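Long-range contacts in collagen adhesin (Staphylococcus aureus, PDB 2F68), which binds collagen as a cell-surface adhesin, probably closing its two Ig-like subdomains around the rope-like ligand in a "collagen hug": residues 15-20 and 130-135; 63-68 and 111-116; 76-81 and 98-103. All coordinates share one frame; numbering follows the deposited sequence.

Contact 1. Residues 15-20 and 130-135; sequences TNVTDL and ITSGNK
Leu-20 packs its methyls on Ser-132 CB and on the backbone around it, and no hydrogen bond joins residues 15-20 directly to 130-135. Leu-20 carries much of the packing. Its CG is anti to the backbone N (chi1 -175°). Both methyls reach Ser-132 CB, CD1 at 3.9 Å. CD2 also lies 3.3 Å from Ile-130 O and touches the backbone N of Ser-132. Leu-20 CB meets Lys-135 CB at 3.9 Å.

The methyls of Val-17 rest on oxygens of Ser-132. CG1 sits 3.4 Å from Ser-132 O, and CG2 lies 3.5 Å from Ser-132 OG. That hydroxyl is hydrogen-bonded to Lys-53 O, so its polar need is met outside the contact. The apolar touch of Val-17 is CG1 with Lys-135 CG, at 3.9 Å. The two side chains pass alongside, running opposite ways. In Lys-135 a bend at chi2 (-68°) sets CD near Thr-18 O, and CE beyond it lies 3.3 Å from that oxygen.

The polar links run through water. One water is hydrogen-bonded to Val-17 O and accepts from Asn-134 N. Another donates to Thr-18 O at 2.7 Å and accepts a weak bond from Lys-135 NZ.

A type II' beta turn from Ser-132 to Lys-135 shapes the second segment. Gly-133 has positive phi there. Ser-132 N bonds to Lys-135 O within the turn.

This hairpin turn joins strands 127-132 and 135-141, and the latter runs parallel to strand 17-27 in the same sheet. Met-37 of strand 31-40 touches Val-17, Leu-20 and Ser-132. Ile-52 of strand 50-54 covers Val-17 and Ser-132.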
ATOM      1  N   THR A  15     -18.959  -1.785  25.175  1.00 25.51           N
ATOM      2  CA  THR A  15     -19.597  -2.892  25.889  1.00 25.53           C
ATOM      3  C   THR A  15     -19.129  -4.273  25.427  1.00 23.86           C
ATOM      4  O   THR A  15     -18.938  -5.170  26.250  1.00 24.31           O
ATOM      5  CB  THR A  15     -21.141  -2.824  25.790  1.00 26.64           C
ATOM      6  OG1 THR A  15     -21.532  -2.704  24.415  1.00 33.49           O
ATOM      7  CG2 THR A  15     -21.683  -1.636  26.576  1.00 26.82           C
ATOM      8  N   ASN A  16     -18.937  -4.439  24.119  1.00 22.25           N
ATOM      9  CA  ASN A  16     -18.708  -5.766  23.538  1.00 20.82           C
ATOM     10  C   ASN A  16     -17.257  -6.156  23.230  1.00 20.31           C
ATOM     11  O   ASN A  16     -16.932  -7.346  23.209  1.00 20.74           O
ATOM     12  CB  ASN A  16     -19.600  -5.976  22.308  1.00 20.13           C
ATOM     13  CG  ASN A  16     -21.066  -6.159  22.675  1.00 23.95           C
ATOM     14  OD1 ASN A  16     -21.899  -5.301  22.392  1.00 22.24           O
ATOM     15  ND2 ASN A  16     -21.381  -7.279  23.317  1.00 21.19           N
ATOM     16  N   VAL A  17     -16.395  -5.166  22.993  1.00 19.10           N
ATOM     17  CA  VAL A  17     -14.978  -5.420  22.695  1.00 18.58           C
ATOM     18  C   VAL A  17     -14.256  -5.988  23.917  1.00 19.14           C
ATOM     19  O   VAL A  17     -14.351  -5.440  25.017  1.00 18.20           O
ATOM     20  CB  VAL A  17     -14.250  -4.149  22.174  1.00 18.92           C
ATOM     21  CG1 VAL A  17     -12.757  -4.408  21.978  1.00 17.31           C
ATOM     22  CG2 VAL A  17     -14.868  -3.677  20.871  1.00 17.13           C
ATOM     23  N   THR A  18     -13.537  -7.088  23.706  1.00 19.71           N
ATOM     24  CA  THR A  18     -12.862  -7.802  24.791  1.00 19.51           C
ATOM     25  C   THR A  18     -11.338  -7.698  24.748  1.00 21.07           C
ATOM     26  O   THR A  18     -10.687  -7.686  25.796  1.00 22.01           O
ATOM     27  CB  THR A  18     -13.268  -9.290  24.830  1.00 19.22           C
ATOM     28  OG1 THR A  18     -13.228  -9.839  23.506  1.00 19.22           O
ATOM     29  CG2 THR A  18     -14.669  -9.444  25.399  1.00 19.13           C
ATOM     30  N   ASP A  19     -10.774  -7.631  23.542  1.00 20.76           N
ATOM     31  CA  ASP A  19      -9.324  -7.533  23.369  1.00 21.21           C
ATOM     32  C   ASP A  19      -8.940  -6.805  22.082  1.00 20.18           C
ATOM     33  O   ASP A  19      -9.567  -6.993  21.037  1.00 18.12           O
ATOM     34  CB  ASP A  19      -8.678  -8.925  23.405  1.00 21.25           C
ATOM     35  CG  ASP A  19      -7.158  -8.874  23.347  1.00 24.33           C
ATOM     36  OD1 ASP A  19      -6.548  -8.132  24.146  1.00 26.66           O
ATOM     37  OD2 ASP A  19      -6.574  -9.588  22.506  1.00 25.79           O
ATOM     38  N   LEU A  20      -7.905  -5.974  22.180  1.00 19.47           N
ATOM     39  CA  LEU A  20      -7.350  -5.265  21.032  1.00 20.15           C
ATOM     40  C   LEU A  20      -5.825  -5.341  21.060  1.00 21.71           C
ATOM     41  O   LEU A  20      -5.181  -4.788  21.957  1.00 21.79           O
ATOM     42  CB  LEU A  20      -7.825  -3.807  21.016  1.00 20.08           C
ATOM     43  CG  LEU A  20      -7.445  -2.919  19.826  1.00 21.49           C
ATOM     44  CD1 LEU A  20      -8.261  -3.257  18.585  1.00 22.39           C
ATOM     45  CD2 LEU A  20      -7.623  -1.458  20.190  1.00 20.12           C
ATOM     46  N   ILE A 130      -3.888   2.990  19.242  1.00 21.28           N
ATOM     47  CA  ILE A 130      -5.084   2.476  18.577  1.00 21.51           C
ATOM     48  C   ILE A 130      -6.100   2.040  19.633  1.00 21.23           C
ATOM     49  O   ILE A 130      -5.776   1.259  20.532  1.00 20.21           O
ATOM     50  CB  ILE A 130      -4.748   1.313  17.603  1.00 22.32           C
ATOM     51  CG1 ILE A 130      -3.767   1.791  16.523  1.00 24.98           C
ATOM     52  CG2 ILE A 130      -6.021   0.750  16.966  1.00 19.76           C
ATOM     53  CD1 ILE A 130      -3.125   0.681  15.707  1.00 27.18           C
ATOM     54  N   THR A 131      -7.320   2.563  19.523  1.00 21.19           N
ATOM     55  CA  THR A 131      -8.369   2.323  20.516  1.00 21.45           C
ATOM     56  C   THR A 131      -9.617   1.679  19.913  1.00 22.36           C
ATOM     57  O   THR A 131      -9.982   1.958  18.770  1.00 21.62           O
ATOM     58  CB  THR A 131      -8.788   3.630  21.231  1.00 22.52           C
ATOM     59  OG1 THR A 131      -9.169   4.613  20.260  1.00 21.66           O
ATOM     60  CG2 THR A 131      -7.650   4.177  22.086  1.00 22.09           C
ATOM     61  N   SER A 132     -10.257   0.816  20.699  1.00 22.35           N
ATOM     62  CA  SER A 132     -11.533   0.203  20.331  1.00 22.38           C
ATOM     63  C   SER A 132     -12.370  -0.037  21.586  1.00 22.19           C
ATOM     64  O   SER A 132     -12.203  -1.047  22.276  1.00 21.79           O
ATOM     65  CB  SER A 132     -11.312  -1.103  19.559  1.00 21.57           C
ATOM     66  OG  SER A 132     -12.543  -1.655  19.125  1.00 21.66           O
ATOM     67  N   GLY A 133     -13.260   0.907  21.878  1.00 22.08           N
ATOM     68  CA  GLY A 133     -14.087   0.857  23.082  1.00 23.81           C
ATOM     69  C   GLY A 133     -13.298   1.231  24.321  1.00 24.89           C
ATOM     70  O   GLY A 133     -12.798   2.352  24.432  1.00 24.12           O
ATOM     71  N   ASN A 134     -13.191   0.287  25.253  1.00 24.74           N
ATOM     72  CA  ASN A 134     -12.414   0.481  26.478  1.00 24.51           C
ATOM     73  C   ASN A 134     -10.979  -0.033  26.355  1.00 24.47           C
ATOM     74  O   ASN A 134     -10.154   0.193  27.245  1.00 21.82           O
ATOM     75  CB  ASN A 134     -13.114  -0.180  27.671  1.00 25.67           C
ATOM     76  CG  ASN A 134     -14.421   0.505  28.048  1.00 28.36           C
ATOM     77  OD1 ASN A 134     -15.363  -0.146  28.498  1.00 33.67           O
ATOM     78  ND2 ASN A 134     -14.481   1.822  27.871  1.00 28.23           N
ATOM     79  N   LYS A 135     -10.690  -0.714  25.249  1.00 23.40           N
ATOM     80  CA  LYS A 135      -9.380  -1.328  25.026  1.00 24.30           C
ATOM     81  C   LYS A 135      -8.467  -0.439  24.186  1.00 24.88           C
ATOM     82  O   LYS A 135      -8.910   0.189  23.221  1.00 24.12           O
ATOM     83  CB  LYS A 135      -9.533  -2.707  24.372  1.00 24.51           C
ATOM     84  CG  LYS A 135     -10.472  -3.667  25.106  1.00 25.57           C
ATOM     85  CD  LYS A 135      -9.910  -4.106  26.453  1.00 26.35           C
ATOM     86  CE  LYS A 135     -10.985  -4.745  27.318  1.00 28.10           C
ATOM     87  NZ  LYS A 135     -10.448  -5.195  28.631  1.00 29.82           N
TER
HETATM   88  O   HOH W   1     -14.529  -2.543  25.612  1.00 26.24           O
HETATM   89  O   HOH W   2     -12.025  -8.198  28.135  1.00 35.71           O

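Contact 2. Residues 63-68 and 111-116; sequences KIEGYS and EVQGRN
Lys-63 pairs with Arg-115, and Glu-65 with Gln-113, as hydrogen-bonded pairs of an antiparallel ladder. The ladder joins strands 62-75 and 104-116 in the sheet of the Ig-like domain. Four backbone bonds of 2.8 to 2.9 Å run between Lys-63 N and O and Arg-115 O and N, and between Glu-65 N and O and Gln-113 O and N.

The tight side carries Ile-64 and Val-112. These two side chains cross obliquely, with Ile-64 CG2 3.8 Å from Val-112 CB. Glycines face them across the ladder. Ile-64 CD1 packs on Gly-114 CA, and Val-112 CG1 lies 3.7 Å from Gly-66 CA. The buried Tyr-67, just past strand 63-66, also packs closely. Its CD1 edge meets Glu-111 O at 3.3 Å, and its OH lies 3.4 Å from Gln-113 CB. Tyr-67 N makes a weak bond to Glu-111 O, and one water joins Tyr-67 O to Glu-111 O.

The side with Glu-65, Gln-113 and Arg-115 is partly exposed and looser. Glu-65 and Gln-113 run alongside each other in the same direction, their carboxylate and amide planes turned 54° apart. Glu-65 OE2 stays 4.7 Å from Arg-115 NH1, too far for a salt bridge.

Strand 104-116 also pairs with strand 31-40, where Thr-33 and Val-35 touch Val-112. Trp-56 covers Ile-64. Pro-161 touches Glu-65 and Gln-113, and Ile-298 touches Tyr-67.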
ATOM      1  N   LYS A  63       0.928   8.930  12.203  1.00 24.11           N
ATOM      2  CA  LYS A  63      -0.239   8.680  11.364  1.00 25.11           C
ATOM      3  C   LYS A  63      -0.407   7.189  11.081  1.00 23.84           C
ATOM      4  O   LYS A  63       0.522   6.526  10.614  1.00 23.92           O
ATOM      5  CB  LYS A  63      -0.129   9.467  10.052  1.00 26.24           C
ATOM      6  CG  LYS A  63      -1.343   9.363   9.136  1.00 29.00           C
ATOM      7  CD  LYS A  63      -1.199  10.275   7.925  1.00 28.88           C
ATOM      8  CE  LYS A  63      -2.354  10.108   6.944  1.00 32.41           C
ATOM      9  NZ  LYS A  63      -3.649  10.621   7.475  1.00 34.65           N
ATOM     10  N   ILE A  64      -1.598   6.674  11.375  1.00 21.89           N
ATOM     11  CA  ILE A  64      -1.945   5.286  11.081  1.00 21.32           C
ATOM     12  C   ILE A  64      -2.947   5.243   9.929  1.00 21.41           C
ATOM     13  O   ILE A  64      -3.986   5.907   9.973  1.00 19.33           O
ATOM     14  CB  ILE A  64      -2.506   4.546  12.334  1.00 20.67           C
ATOM     15  CG1 ILE A  64      -1.488   4.554  13.488  1.00 21.30           C
ATOM     16  CG2 ILE A  64      -2.950   3.120  11.988  1.00 17.67           C
ATOM     17  CD1 ILE A  64      -0.172   3.816  13.212  1.00 22.32           C
ATOM     18  N   GLU A  65      -2.618   4.470   8.898  1.00 22.86           N
ATOM     19  CA  GLU A  65      -3.459   4.361   7.709  1.00 23.43           C
ATOM     20  C   GLU A  65      -3.909   2.921   7.480  1.00 23.18           C
ATOM     21  O   GLU A  65      -3.093   2.042   7.190  1.00 22.11           O
ATOM     22  CB  GLU A  65      -2.722   4.894   6.475  1.00 24.52           C
ATOM     23  CG  GLU A  65      -2.340   6.367   6.550  1.00 26.95           C
ATOM     24  CD  GLU A  65      -1.602   6.850   5.314  1.00 29.14           C
ATOM     25  OE1 GLU A  65      -2.185   6.807   4.210  1.00 29.87           O
ATOM     26  OE2 GLU A  65      -0.439   7.286   5.450  1.00 35.43           O
ATOM     27  N   GLY A  66      -5.211   2.689   7.622  1.00 21.67           N
ATOM     28  CA  GLY A  66      -5.792   1.365   7.417  1.00 21.74           C
ATOM     29  C   GLY A  66      -5.977   1.046   5.949  1.00 21.62           C
ATOM     30  O   GLY A  66      -6.632   1.795   5.223  1.00 21.26           O
ATOM     31  N   TYR A  67      -5.396  -0.070   5.512  1.00 22.53           N
ATOM     32  CA  TYR A  67      -5.518  -0.514   4.125  1.00 23.29           C
ATOM     33  C   TYR A  67      -6.958  -0.908   3.804  1.00 24.37           C
ATOM     34  O   TYR A  67      -7.556  -1.732   4.503  1.00 24.35           O
ATOM     35  CB  TYR A  67      -4.560  -1.674   3.840  1.00 23.28           C
ATOM     36  CG  TYR A  67      -3.096  -1.285   3.843  1.00 24.09           C
ATOM     37  CD1 TYR A  67      -2.310  -1.462   4.981  1.00 23.97           C
ATOM     38  CD2 TYR A  67      -2.496  -0.745   2.706  1.00 23.59           C
ATOM     39  CE1 TYR A  67      -0.962  -1.108   4.987  1.00 24.69           C
ATOM     40  CE2 TYR A  67      -1.152  -0.388   2.701  1.00 23.59           C
ATOM     41  CZ  TYR A  67      -0.391  -0.573   3.844  1.00 24.72           C
ATOM     42  OH  TYR A  67       0.940  -0.220   3.842  1.00 25.80           O
ATOM     43  N   SER A  68      -7.502  -0.305   2.748  1.00 25.54           N
ATOM     44  CA  SER A  68      -8.914  -0.452   2.384  1.00 26.09           C
ATOM     45  C   SER A  68      -9.312  -1.892   2.059  1.00 26.24           C
ATOM     46  O   SER A  68      -8.920  -2.436   1.025  1.00 25.84           O
ATOM     47  CB  SER A  68      -9.267   0.478   1.219  1.00 25.54           C
ATOM     48  OG  SER A  68      -9.068   1.837   1.569  1.00 30.84           O
ATOM     49  N   GLU A 111      -4.508  -5.249   8.391  1.00 23.20           N
ATOM     50  CA  GLU A 111      -3.191  -4.608   8.365  1.00 23.35           C
ATOM     51  C   GLU A 111      -3.289  -3.094   8.195  1.00 21.73           C
ATOM     52  O   GLU A 111      -4.144  -2.597   7.458  1.00 21.07           O
ATOM     53  CB  GLU A 111      -2.324  -5.203   7.252  1.00 23.33           C
ATOM     54  CG  GLU A 111      -1.928  -6.662   7.470  1.00 25.94           C
ATOM     55  CD  GLU A 111      -1.069  -7.223   6.347  1.00 26.64           C
ATOM     56  OE1 GLU A 111      -0.320  -8.190   6.605  1.00 32.21           O
ATOM     57  OE2 GLU A 111      -1.138  -6.708   5.210  1.00 29.75           O
ATOM     58  N   VAL A 112      -2.409  -2.371   8.888  1.00 21.87           N
ATOM     59  CA  VAL A 112      -2.342  -0.908   8.804  1.00 21.26           C
ATOM     60  C   VAL A 112      -0.913  -0.427   8.533  1.00 22.45           C
ATOM     61  O   VAL A 112       0.049  -1.174   8.730  1.00 22.26           O
ATOM     62  CB  VAL A 112      -2.899  -0.212  10.085  1.00 21.06           C
ATOM     63  CG1 VAL A 112      -4.377  -0.532  10.290  1.00 19.05           C
ATOM     64  CG2 VAL A 112      -2.084  -0.587  11.320  1.00 19.46           C
ATOM     65  N   GLN A 113      -0.784   0.820   8.081  1.00 21.93           N
ATOM     66  CA  GLN A 113       0.521   1.427   7.822  1.00 23.14           C
ATOM     67  C   GLN A 113       0.810   2.543   8.825  1.00 22.60           C
ATOM     68  O   GLN A 113      -0.025   3.422   9.047  1.00 22.75           O
ATOM     69  CB  GLN A 113       0.592   1.966   6.389  1.00 23.27           C
ATOM     70  CG  GLN A 113       2.000   2.330   5.922  1.00 25.41           C
ATOM     71  CD  GLN A 113       2.034   2.896   4.511  1.00 25.93           C
ATOM     72  OE1 GLN A 113       1.148   3.652   4.106  1.00 31.47           O
ATOM     73  NE2 GLN A 113       3.068   2.539   3.758  1.00 28.90           N
ATOM     74  N   GLY A 114       1.998   2.498   9.424  1.00 20.87           N
ATOM     75  CA  GLY A 114       2.416   3.493  10.409  1.00 22.65           C
ATOM     76  C   GLY A 114       3.409   4.493   9.851  1.00 24.48           C
ATOM     77  O   GLY A 114       4.377   4.115   9.188  1.00 23.40           O
ATOM     78  N   ARG A 115       3.167   5.772  10.129  1.00 23.96           N
ATOM     79  CA  ARG A 115       4.014   6.856   9.636  1.00 25.39           C
ATOM     80  C   ARG A 115       4.453   7.797  10.752  1.00 26.47           C
ATOM     81  O   ARG A 115       3.663   8.141  11.633  1.00 24.68           O
ATOM     82  CB  ARG A 115       3.279   7.655   8.553  1.00 26.55           C
ATOM     83  CG  ARG A 115       3.290   7.025   7.161  1.00 28.51           C
ATOM     84  CD  ARG A 115       4.601   7.285   6.413  1.00 37.60           C
ATOM     85  NE  ARG A 115       4.996   8.694   6.433  1.00 42.26           N
ATOM     86  CZ  ARG A 115       4.565   9.621   5.580  1.00 42.74           C
ATOM     87  NH1 ARG A 115       3.710   9.307   4.612  1.00 42.23           N
ATOM     88  NH2 ARG A 115       4.991  10.871   5.694  1.00 40.66           N
ATOM     89  N   ASN A 116       5.719   8.205  10.707  1.00 26.97           N
ATOM     90  CA  ASN A 116       6.244   9.228  11.605  1.00 29.13           C
ATOM     91  C   ASN A 116       6.332  10.559  10.857  1.00 30.40           C
ATOM     92  O   ASN A 116       7.270  10.793  10.089  1.00 30.65           O
ATOM     93  CB  ASN A 116       7.612   8.814  12.162  1.00 30.31           C
ATOM     94  CG  ASN A 116       7.981   9.557  13.441  1.00 32.61           C
ATOM     95  OD1 ASN A 116       7.799  10.770  13.552  1.00 35.98           O
ATOM     96  ND2 ASN A 116       8.514   8.824  14.411  1.00 30.54           N
TER
HETATM   97  O   HOH W   3      -6.408  -3.812   6.204  1.00 23.47           O

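Contact 3. Residues 76-81 and 98-103; sequences KGEQVG and VEKLSD
Val-80 belongs to a classic beta bulge, in which it and Gly-81 both face Leu-73, and it packs on Val-98 and Leu-101. The bulge lies in strand 78-86, within the Ig-like domain. Residues 98-103 belong to the connection between strands 89-94 and 104-116. No hydrogen bond crosses between the two segments.

Val-80 is the hub. Its CG1 is anti to the carbonyl carbon (chi1 -65°) and meets Leu-101 CD1 tip to tip at 3.8 Å. Val-98 approaches less closely. Its CB lies 4.0 Å from Val-80 O and 4.3 Å from Val-80 CB. Residues 98-100 have helical backbone angles, and Leu-101 N makes a weak bond back to Val-98 O.

Beside this apolar group, the side chains of Glu-78 and Lys-100 cross at about a right angle. Lys-100 bends at chi4 (-69°), which turns NZ to within 4.1 Å of Glu-78 CG. NZ also lies 4.2 Å from Val-80 CG1. Its carboxylate neighbour, Glu-78 OE2, is 4.7 Å away and forms no direct salt bridge with it.

Both polar ends are satisfied by Lys-97. Glu-78 OE2 makes a salt bridge with Lys-97 NZ, and Lys-100 NZ donates to Lys-97 O. Val-75 touches both Val-80 and Leu-101, and Ile-304 also packs on Val-80.

The two segments therefore meet by apolar packing. The opposite charges of Glu-78 and Lys-100 may add a modest attraction at its border, while their bonds go to Lys-97.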
ATOM      1  N   LYS A  76     -22.132 -20.273   9.092  1.00 44.39           N
ATOM      2  CA  LYS A  76     -22.736 -21.358   8.305  1.00 46.53           C
ATOM      3  C   LYS A  76     -23.200 -20.899   6.911  1.00 46.87           C
ATOM      4  O   LYS A  76     -24.310 -21.213   6.472  1.00 47.48           O
ATOM      5  CB  LYS A  76     -23.876 -22.035   9.089  1.00 47.14           C
ATOM      6  CG  LYS A  76     -24.154 -23.488   8.705  1.00 49.92           C
ATOM      7  CD  LYS A  76     -23.133 -24.445   9.311  1.00 52.19           C
ATOM      8  CE  LYS A  76     -23.430 -25.885   8.925  1.00 51.34           C
ATOM      9  NZ  LYS A  76     -22.444 -26.833   9.512  1.00 52.29           N
ATOM     10  N   GLY A  77     -22.338 -20.145   6.231  1.00 47.01           N
ATOM     11  CA  GLY A  77     -22.618 -19.654   4.883  1.00 46.58           C
ATOM     12  C   GLY A  77     -23.444 -18.380   4.817  1.00 45.95           C
ATOM     13  O   GLY A  77     -23.565 -17.769   3.754  1.00 46.64           O
ATOM     14  N   GLU A  78     -24.012 -17.981   5.954  1.00 44.80           N
ATOM     15  CA  GLU A  78     -24.868 -16.799   6.028  1.00 43.40           C
ATOM     16  C   GLU A  78     -24.099 -15.597   6.571  1.00 41.37           C
ATOM     17  O   GLU A  78     -23.519 -15.660   7.657  1.00 40.90           O
ATOM     18  CB  GLU A  78     -26.097 -17.086   6.900  1.00 43.94           C
ATOM     19  CG  GLU A  78     -27.257 -16.109   6.716  1.00 48.19           C
ATOM     20  CD  GLU A  78     -28.210 -16.508   5.598  1.00 51.93           C
ATOM     21  OE1 GLU A  78     -27.744 -16.832   4.484  1.00 54.56           O
ATOM     22  OE2 GLU A  78     -29.437 -16.487   5.835  1.00 52.75           O
ATOM     23  N   GLN A  79     -24.100 -14.507   5.805  1.00 39.18           N
ATOM     24  CA  GLN A  79     -23.426 -13.273   6.202  1.00 36.75           C
ATOM     25  C   GLN A  79     -24.232 -12.544   7.276  1.00 34.95           C
ATOM     26  O   GLN A  79     -25.374 -12.138   7.043  1.00 33.44           O
ATOM     27  CB  GLN A  79     -23.193 -12.368   4.986  1.00 37.48           C
ATOM     28  CG  GLN A  79     -22.245 -11.197   5.243  1.00 37.45           C
ATOM     29  CD  GLN A  79     -22.021 -10.331   4.014  1.00 40.29           C
ATOM     30  OE1 GLN A  79     -21.843 -10.834   2.903  1.00 40.72           O
ATOM     31  NE2 GLN A  79     -22.021  -9.017   4.212  1.00 40.73           N
ATOM     32  N   VAL A  80     -23.628 -12.390   8.452  1.00 32.45           N
ATOM     33  CA  VAL A  80     -24.287 -11.756   9.598  1.00 30.88           C
ATOM     34  C   VAL A  80     -23.711 -10.375   9.925  1.00 30.55           C
ATOM     35  O   VAL A  80     -24.330  -9.592  10.649  1.00 28.79           O
ATOM     36  CB  VAL A  80     -24.257 -12.662  10.865  1.00 31.71           C
ATOM     37  CG1 VAL A  80     -25.071 -13.930  10.640  1.00 30.87           C
ATOM     38  CG2 VAL A  80     -22.824 -13.003  11.272  1.00 29.94           C
ATOM     39  N   GLY A  81     -22.529 -10.087   9.383  1.00 30.15           N
ATOM     40  CA  GLY A  81     -21.861  -8.805   9.600  1.00 29.45           C
ATOM     41  C   GLY A  81     -20.877  -8.453   8.499  1.00 29.42           C
ATOM     42  O   GLY A  81     -20.700  -9.213   7.544  1.00 28.23           O
ATOM     43  N   VAL A  98     -27.833 -11.497  12.694  1.00 31.57           N
ATOM     44  CA  VAL A  98     -27.075 -11.723  13.928  1.00 32.19           C
ATOM     45  C   VAL A  98     -27.997 -11.897  15.145  1.00 33.10           C
ATOM     46  O   VAL A  98     -27.569 -12.384  16.195  1.00 31.60           O
ATOM     47  CB  VAL A  98     -26.017 -10.600  14.166  1.00 32.03           C
ATOM     48  CG1 VAL A  98     -26.645  -9.365  14.813  1.00 32.18           C
ATOM     49  CG2 VAL A  98     -24.852 -11.118  15.004  1.00 32.97           C
ATOM     50  N   GLU A  99     -29.262 -11.508  14.988  1.00 33.89           N
ATOM     51  CA  GLU A  99     -30.247 -11.568  16.072  1.00 35.44           C
ATOM     52  C   GLU A  99     -30.729 -12.989  16.368  1.00 34.75           C
ATOM     53  O   GLU A  99     -31.215 -13.264  17.468  1.00 35.33           O
ATOM     54  CB  GLU A  99     -31.439 -10.653  15.771  1.00 35.12           C
ATOM     55  CG  GLU A  99     -31.118  -9.162  15.846  1.00 37.57           C
ATOM     56  CD  GLU A  99     -32.340  -8.272  15.669  1.00 38.95           C
ATOM     57  OE1 GLU A  99     -33.357  -8.736  15.108  1.00 42.23           O
ATOM     58  OE2 GLU A  99     -32.279  -7.097  16.089  1.00 38.83           O
ATOM     59  N   LYS A 100     -30.594 -13.883  15.390  1.00 34.39           N
ATOM     60  CA  LYS A 100     -30.970 -15.287  15.563  1.00 34.42           C
ATOM     61  C   LYS A 100     -29.879 -16.096  16.274  1.00 32.93           C
ATOM     62  O   LYS A 100     -30.115 -17.231  16.697  1.00 32.20           O
ATOM     63  CB  LYS A 100     -31.329 -15.929  14.213  1.00 35.58           C
ATOM     64  CG  LYS A 100     -30.152 -16.139  13.264  1.00 38.96           C
ATOM     65  CD  LYS A 100     -30.588 -16.845  11.988  1.00 46.45           C
ATOM     66  CE  LYS A 100     -29.401 -17.162  11.086  1.00 47.51           C
ATOM     67  NZ  LYS A 100     -28.788 -15.941  10.490  1.00 47.01           N
ATOM     68  N   LEU A 101     -28.695 -15.502  16.404  1.00 30.16           N
ATOM     69  CA  LEU A 101     -27.544 -16.170  17.005  1.00 28.00           C
ATOM     70  C   LEU A 101     -27.378 -15.839  18.487  1.00 27.15           C
ATOM     71  O   LEU A 101     -27.520 -14.684  18.897  1.00 24.58           O
ATOM     72  CB  LEU A 101     -26.259 -15.819  16.246  1.00 28.51           C
ATOM     73  CG  LEU A 101     -26.115 -16.267  14.788  1.00 28.29           C
ATOM     74  CD1 LEU A 101     -25.017 -15.472  14.103  1.00 31.95           C
ATOM     75  CD2 LEU A 101     -25.845 -17.765  14.680  1.00 29.12           C
ATOM     76  N   SER A 102     -27.078 -16.868  19.275  1.00 26.14           N
ATOM     77  CA  SER A 102     -26.781 -16.718  20.698  1.00 26.91           C
ATOM     78  C   SER A 102     -25.352 -17.176  20.984  1.00 25.79           C
ATOM     79  O   SER A 102     -24.777 -17.943  20.206  1.00 25.07           O
ATOM     80  CB  SER A 102     -27.779 -17.513  21.544  1.00 28.07           C
ATOM     81  OG  SER A 102     -27.751 -18.891  21.215  1.00 30.86           O
ATOM     82  N   ASP A 103     -24.794 -16.706  22.102  1.00 23.96           N
ATOM     83  CA  ASP A 103     -23.400 -16.979  22.485  1.00 24.28           C
ATOM     84  C   ASP A 103     -22.430 -16.518  21.391  1.00 22.65           C
ATOM     85  O   ASP A 103     -21.525 -17.254  20.986  1.00 23.12           O
ATOM     86  CB  ASP A 103     -23.195 -18.465  22.821  1.00 24.34           C
ATOM     87  CG  ASP A 103     -24.187 -18.981  23.853  1.00 28.92           C
ATOM     88  OD1 ASP A 103     -24.388 -18.311  24.888  1.00 28.32           O
ATOM     89  OD2 ASP A 103     -24.761 -20.068  23.630  1.00 32.17           O
TER

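From the N terminus, the chain enters contact 1 at 15-20 and closes that outer loop only at 130-135. Contact 2 opens next at 63-68 and closes at 111-116, wholly within the span of contact 1. Contact 3, from 76-81 to 98-103, lies inside contact 2, so the three loops nest without crossing. All reach the same mixed sheet. Contact 2 pairs two of its strands directly. Contact 1 sets the start of strand 17-27 against the 127-132/135-141 hairpin. Contact 3 joins strand 78-86 to the connection leading into strand 104-116. The centres of contacts 2 and 3 are about 30 Å apart.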